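Local coordinates for protein branched-chain amino acid aminotransferase (Thermoproteus uzoniensis 768-20, PDB 6THQ) that probably transfers the amino group of leucine, isoleucine or valine to 2-oxoglutarate, using pyridoxal 5'-phosphate as its cofactor, at residues F98-Y103 against A130-K135; P106-S111 against L122-A127. All coordinates share one frame; numbering follows the deposited sequence.

Contact 1: F98-Y103 against A130-K135. With PY5 (2-[O-phosphonopyridoxyl]-amino-pentanoic acid), chain E.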
# COMPACT_ATOMS: atom_id res chain seq x y z
N PHE A 98 2.33 21.48 23.83
CA PHE A 98 2.26 20.21 24.59
C PHE A 98 3.29 20.12 25.72
O PHE A 98 4.42 20.53 25.57
CB PHE A 98 2.46 19.04 23.61
CG PHE A 98 1.29 18.82 22.68
CD1 PHE A 98 -0.01 18.51 23.19
CD2 PHE A 98 1.48 18.89 21.29
CE1 PHE A 98 -1.07 18.34 22.33
CE2 PHE A 98 0.41 18.66 20.44
CZ PHE A 98 -0.86 18.40 20.95
N LYS A 99 2.87 19.56 26.84
CA LYS A 99 3.74 19.30 27.99
C LYS A 99 3.32 17.92 28.51
O LYS A 99 2.94 17.74 29.66
CB LYS A 99 3.56 20.40 29.06
CG LYS A 99 4.30 21.70 28.77
CD LYS A 99 3.88 22.78 29.78
CE LYS A 99 4.65 24.09 29.59
NZ LYS A 99 5.91 23.67 28.92
N GLU A 100 3.36 16.93 27.62
CA GLU A 100 2.91 15.56 27.89
C GLU A 100 3.45 14.63 26.77
O GLU A 100 3.96 15.08 25.74
CB GLU A 100 1.38 15.51 27.92
CG GLU A 100 0.79 15.87 26.55
CD GLU A 100 -0.71 16.06 26.54
OE1 GLU A 100 -1.47 15.11 26.84
OE2 GLU A 100 -1.13 17.19 26.17
N ASP A 101 3.33 13.33 27.02
CA ASP A 101 3.76 12.26 26.10
C ASP A 101 3.04 12.38 24.73
O ASP A 101 1.81 12.49 24.66
CB ASP A 101 3.47 10.91 26.73
CG ASP A 101 4.42 10.56 27.84
OD1 ASP A 101 5.36 11.35 28.14
OD2 ASP A 101 4.21 9.42 28.38
N LEU A 102 3.84 12.40 23.68
CA LEU A 102 3.38 12.52 22.31
C LEU A 102 3.81 11.32 21.44
O LEU A 102 4.91 10.78 21.65
CB LEU A 102 3.93 13.80 21.65
CG LEU A 102 3.68 15.14 22.34
CD1 LEU A 102 4.27 16.29 21.52
CD2 LEU A 102 2.17 15.30 22.59
N TYR A 103 2.95 10.94 20.48
CA TYR A 103 3.35 10.23 19.30
C TYR A 103 3.35 11.16 18.11
O TYR A 103 2.39 11.84 17.88
CB TYR A 103 2.46 9.01 19.09
CG TYR A 103 2.86 8.14 17.91
CD1 TYR A 103 2.44 8.45 16.60
CD2 TYR A 103 3.66 7.01 18.09
CE1 TYR A 103 2.82 7.64 15.50
CE2 TYR A 103 4.02 6.17 17.02
CZ TYR A 103 3.61 6.49 15.72
OH TYR A 103 3.96 5.69 14.67
N ALA A 130 1.39 15.94 15.78
CA ALA A 130 1.82 15.43 17.09
C ALA A 130 0.63 15.15 17.89
O ALA A 130 -0.26 15.96 18.00
CB ALA A 130 2.68 16.45 17.80
N ILE A 131 0.59 14.02 18.53
CA ILE A 131 -0.64 13.68 19.15
C ILE A 131 -0.39 13.09 20.54
O ILE A 131 0.50 12.29 20.73
CB ILE A 131 -1.51 12.86 18.16
CG1 ILE A 131 -1.96 11.53 18.70
CG2 ILE A 131 -0.88 12.78 16.76
CD1 ILE A 131 -2.83 10.81 17.66
N PRO A 132 -1.19 13.52 21.52
CA PRO A 132 -1.12 12.92 22.84
C PRO A 132 -1.25 11.42 22.76
O PRO A 132 -2.13 10.92 22.07
CB PRO A 132 -2.34 13.53 23.55
CG PRO A 132 -2.33 14.89 23.00
CD PRO A 132 -2.03 14.73 21.52
N PHE A 133 -0.40 10.71 23.49
CA PHE A 133 -0.38 9.27 23.35
C PHE A 133 0.14 8.63 24.61
O PHE A 133 1.21 8.99 25.08
CB PHE A 133 0.55 8.93 22.14
CG PHE A 133 0.25 7.62 21.50
CD1 PHE A 133 -0.79 7.50 20.56
CD2 PHE A 133 0.99 6.49 21.82
CE1 PHE A 133 -1.07 6.27 19.96
CE2 PHE A 133 0.71 5.28 21.23
CZ PHE A 133 -0.31 5.15 20.30
N GLY A 134 -0.58 7.68 25.17
CA GLY A 134 -0.08 6.94 26.35
C GLY A 134 0.48 5.58 25.89
O GLY A 134 1.25 5.53 24.92
N LYS A 135 0.07 4.48 26.55
CA LYS A 135 0.53 3.12 26.21
C LYS A 135 -0.23 2.49 25.02
O LYS A 135 -1.44 2.64 24.92
CB LYS A 135 0.42 2.19 27.45
CG LYS A 135 1.04 2.73 28.74
CD LYS A 135 2.56 2.50 28.82
CE LYS A 135 3.35 3.52 29.67
NZ LYS A 135 4.08 4.53 28.81
N1 PY5 E . 7.92 -3.36 12.68
C2 PY5 E . 6.80 -2.76 12.22
C2A PY5 E . 5.93 -3.50 11.23
C3 PY5 E . 6.40 -1.42 12.77
O3 PY5 E . 5.24 -0.78 12.39
C4 PY5 E . 7.31 -0.79 13.79
C4A PY5 E . 7.00 0.56 14.43
C5 PY5 E . 8.52 -1.56 14.17
C6 PY5 E . 8.75 -2.80 13.58
C5A PY5 E . 9.49 -0.97 15.19
O4P PY5 E . 9.98 0.28 14.68
P PY5 E . 10.60 1.45 15.60
O1P PY5 E . 9.40 2.23 16.07
O2P PY5 E . 11.22 0.74 16.77
O3P PY5 E . 11.55 2.17 14.65
N PY5 E . 6.19 1.24 13.45
CA PY5 E . 4.96 1.84 13.90
C PY5 E . 5.43 2.68 15.08
O PY5 E . 5.59 3.81 14.62
CB PY5 E . 3.75 0.87 13.98
CG PY5 E . 2.58 1.36 13.12
CD PY5 E . 1.69 2.23 14.02
OXT PY5 E . 5.70 2.34 16.28

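Contact 2: P106-S111 against L122-A127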
# COMPACT_ATOMS: atom_id res chain seq x y z
N PRO A 106 5.27 11.95 11.09
CA PRO A 106 5.59 12.55 9.77
C PRO A 106 5.08 11.62 8.65
O PRO A 106 5.18 10.41 8.79
CB PRO A 106 7.10 12.58 9.73
CG PRO A 106 7.55 12.22 11.13
CD PRO A 106 6.45 11.39 11.74
N VAL A 107 4.52 12.16 7.57
CA VAL A 107 4.14 11.39 6.43
C VAL A 107 4.51 12.15 5.18
O VAL A 107 4.22 13.32 5.09
CB VAL A 107 2.64 11.02 6.49
CG1 VAL A 107 1.77 12.22 6.78
CG2 VAL A 107 2.19 10.29 5.20
N ALA A 108 5.18 11.50 4.24
CA ALA A 108 5.63 12.11 3.00
C ALA A 108 4.83 11.46 1.84
O ALA A 108 4.81 10.23 1.70
CB ALA A 108 7.11 11.85 2.80
N TYR A 109 4.21 12.28 1.01
CA TYR A 109 3.26 11.85 0.01
C TYR A 109 3.22 12.82 -1.13
O TYR A 109 3.79 13.92 -1.06
CB TYR A 109 1.87 11.73 0.61
CG TYR A 109 1.44 13.01 1.19
CD1 TYR A 109 1.85 13.38 2.48
CD2 TYR A 109 0.71 13.90 0.44
CE1 TYR A 109 1.47 14.59 3.02
CE2 TYR A 109 0.34 15.12 0.94
CZ TYR A 109 0.73 15.46 2.22
OH TYR A 109 0.38 16.67 2.72
N ILE A 110 2.58 12.40 -2.22
CA ILE A 110 2.43 13.24 -3.38
C ILE A 110 1.11 14.02 -3.31
O ILE A 110 0.05 13.43 -3.16
CB ILE A 110 2.58 12.41 -4.63
CG1 ILE A 110 4.11 12.19 -4.74
CG2 ILE A 110 2.09 13.23 -5.82
CD1 ILE A 110 4.45 11.11 -5.70
N SER A 111 1.18 15.35 -3.40
CA SER A 111 -0.07 16.14 -3.21
C SER A 111 -0.76 16.49 -4.50
O SER A 111 -1.91 16.88 -4.43
CB SER A 111 0.14 17.40 -2.35
OG SER A 111 1.19 18.09 -2.93
N LEU A 122 8.18 13.48 -9.47
CA LEU A 122 7.28 14.14 -8.52
C LEU A 122 8.01 14.56 -7.27
O LEU A 122 9.07 14.08 -6.92
CB LEU A 122 6.04 13.31 -8.20
CG LEU A 122 5.21 12.98 -9.45
CD1 LEU A 122 3.91 12.27 -9.09
CD2 LEU A 122 4.92 14.24 -10.25
N GLN A 123 7.41 15.49 -6.58
CA GLN A 123 8.02 16.07 -5.42
C GLN A 123 7.14 15.77 -4.24
O GLN A 123 5.98 16.17 -4.26
CB GLN A 123 7.99 17.56 -5.62
CG GLN A 123 9.10 18.14 -6.46
CD GLN A 123 10.30 18.42 -5.60
OE1 GLN A 123 10.40 19.47 -4.90
NE2 GLN A 123 11.24 17.47 -5.62
N ALA A 124 7.65 15.13 -3.19
CA ALA A 124 6.79 14.82 -2.07
C ALA A 124 6.50 16.09 -1.25
O ALA A 124 7.27 16.98 -1.20
CB ALA A 124 7.39 13.72 -1.19
N SER A 125 5.34 16.14 -0.62
CA SER A 125 5.09 17.00 0.47
C SER A 125 5.30 16.23 1.75
O SER A 125 5.19 14.99 1.75
CB SER A 125 3.62 17.36 0.44
OG SER A 125 3.36 18.14 -0.70
N VAL A 126 5.53 16.94 2.86
CA VAL A 126 5.59 16.28 4.14
C VAL A 126 4.63 16.92 5.11
O VAL A 126 4.56 18.13 5.19
CB VAL A 126 7.00 16.41 4.72
CG1 VAL A 126 7.03 15.79 6.12
CG2 VAL A 126 8.04 15.82 3.76
N ALA A 127 3.91 16.13 5.88
CA ALA A 127 3.09 16.67 6.96
C ALA A 127 3.60 16.08 8.24
O ALA A 127 4.14 14.99 8.23
CB ALA A 127 1.58 16.41 6.79

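Contact 1: F98-Y103 against A130-K135
Tyr103 and Ile131 form an antiparallel hydrogen-bonded pair and Leu102 and Pro132 the non-hydrogen-bonded pair beside it, where two neighbouring inner strands of the small-domain antiparallel sheet, 102-110 and 124-132, meet at the open end of their hairpin. Tyr103 N reaches Ile131 O at 2.8 Å, and Ile131 N returns the bond to Tyr103 O. One step outward, Phe133 N donates to Asp101 O, at 3.1 Å, where the second segment leaves the strand.

The side chains split into two groups. Around Pro132 lie Phe98 and Leu102: Phe98 CE1 meets Pro132 CG at 3.7 Å, the ring and the proline crossing at about a right angle. Leu102 CD2 sits over one face of the same Phe98 ring, toward its rim, while its other branch, CD1, touches Ala130 CB at 4.0 Å. The carboxylate of Glu100 slants across Pro132, its OE1 3.8 Å from Pro132 CB. Asp101 lays CB against Phe133 O, and its OD1 accepts a bond from Trp50 N on strand 42-50.

On the Tyr103 side, Phe133 lays one ring face over the base of the tyrosine, its CG 3.6 Å from Tyr103 CB. The two rings sit obliquely, planes at 42°. Ile115 of the second subunit packs against both Tyr103 and Ile131, which brings the partner chain up beside the ligand-binding tyrosine. With CG anti to the backbone N (chi1 -176°), the tyrosine ring extends away from the strand toward the pyridoxyl-amino acid adduct PY5. Its hydroxyl, also bonded to Arg105 NH2, meets the ligand carboxylate in the plane of the ring: Tyr103 OH donates to PY5 O over a very short 2.5 Å.

Contact 2: P106-S111 against L122-A127
Leu122 meets Ile110 before the strand pairing begins: the two side chains cross at about a right angle, Leu122 CD1 lying 3.6 Å from Ile110 CD1, and the leucine CB also rests against that methyl. Ile110 carries on to Phe40 and Pro34, so this apolar cluster closes off the end of the ladder. Gln123 has its CB pointing away from strand 102-110 and packs on Asp77 and Pro79. Ala124 follows, its CB near Ala108 CB and its CA directed at Tyr109 O.

Ser125 makes contacts through both backbone and side chain. Its backbone pairs with Tyr109 both ways, Ser125 N reaching Tyr109 O at 2.7 Å and Tyr109 N reaching Ser125 O at 3.0 Å. The Tyr109 CG stands between its own backbone N and carbonyl carbon (chi1 58°), which folds the ring back across the neighbouring strand. Ser125 CB therefore lies over one ring face in a CH-pi contact, 4.2 Å from the centroid and 24° off the normal. Ser125 OG accepts from Ser111 OG at 3.1 Å and is also bonded to Asp18 OD2; two partners thus fix the hydroxyl.

Val126 faces the other way, with CG2 4.2 Å from Ala108 CB, and its N bonds to OD1 of Asp18, just past the end of strand 14-17. Ala127 closes the segment with a second reciprocal pair, its N to Val107 O and Val107 N to its O, both 2.9 Å; its CB touches the Tyr109 ring at CE1. Val31 of the second subunit covers Tyr109 and Ala127, while Val107 packs on that subunit's Asn37. The ladder, regular from Val107-Ala127 to Tyr109-Ser125 and running into a long connection instead of a tight turn, is a long-loop beta hairpin within the antiparallel sheet found in the small domain of class-IV aminotransferases.

How the contacts relate
Both contacts join the same two strands, 102-110 and 124-132, with their centres about 23 Å apart, and contact 2 is nested inside the chain loop that contact 1 closes. Contact 2 is the more buried: a ladder of paired strands lined by small and apolar side chains and one tyrosine ring, with one serine-aspartate cluster toward its loop end. Contact 1 lies at the open end of the hairpin, where both segments run beyond their strands, partly exposed on its proline and acidic side, yet its tyrosine reaches the bound ligand. The second subunit packs on both. Ile115 lies in the second subunit's copy of the connection between these strands, so by the dimer's symmetry each loop probably reaches across.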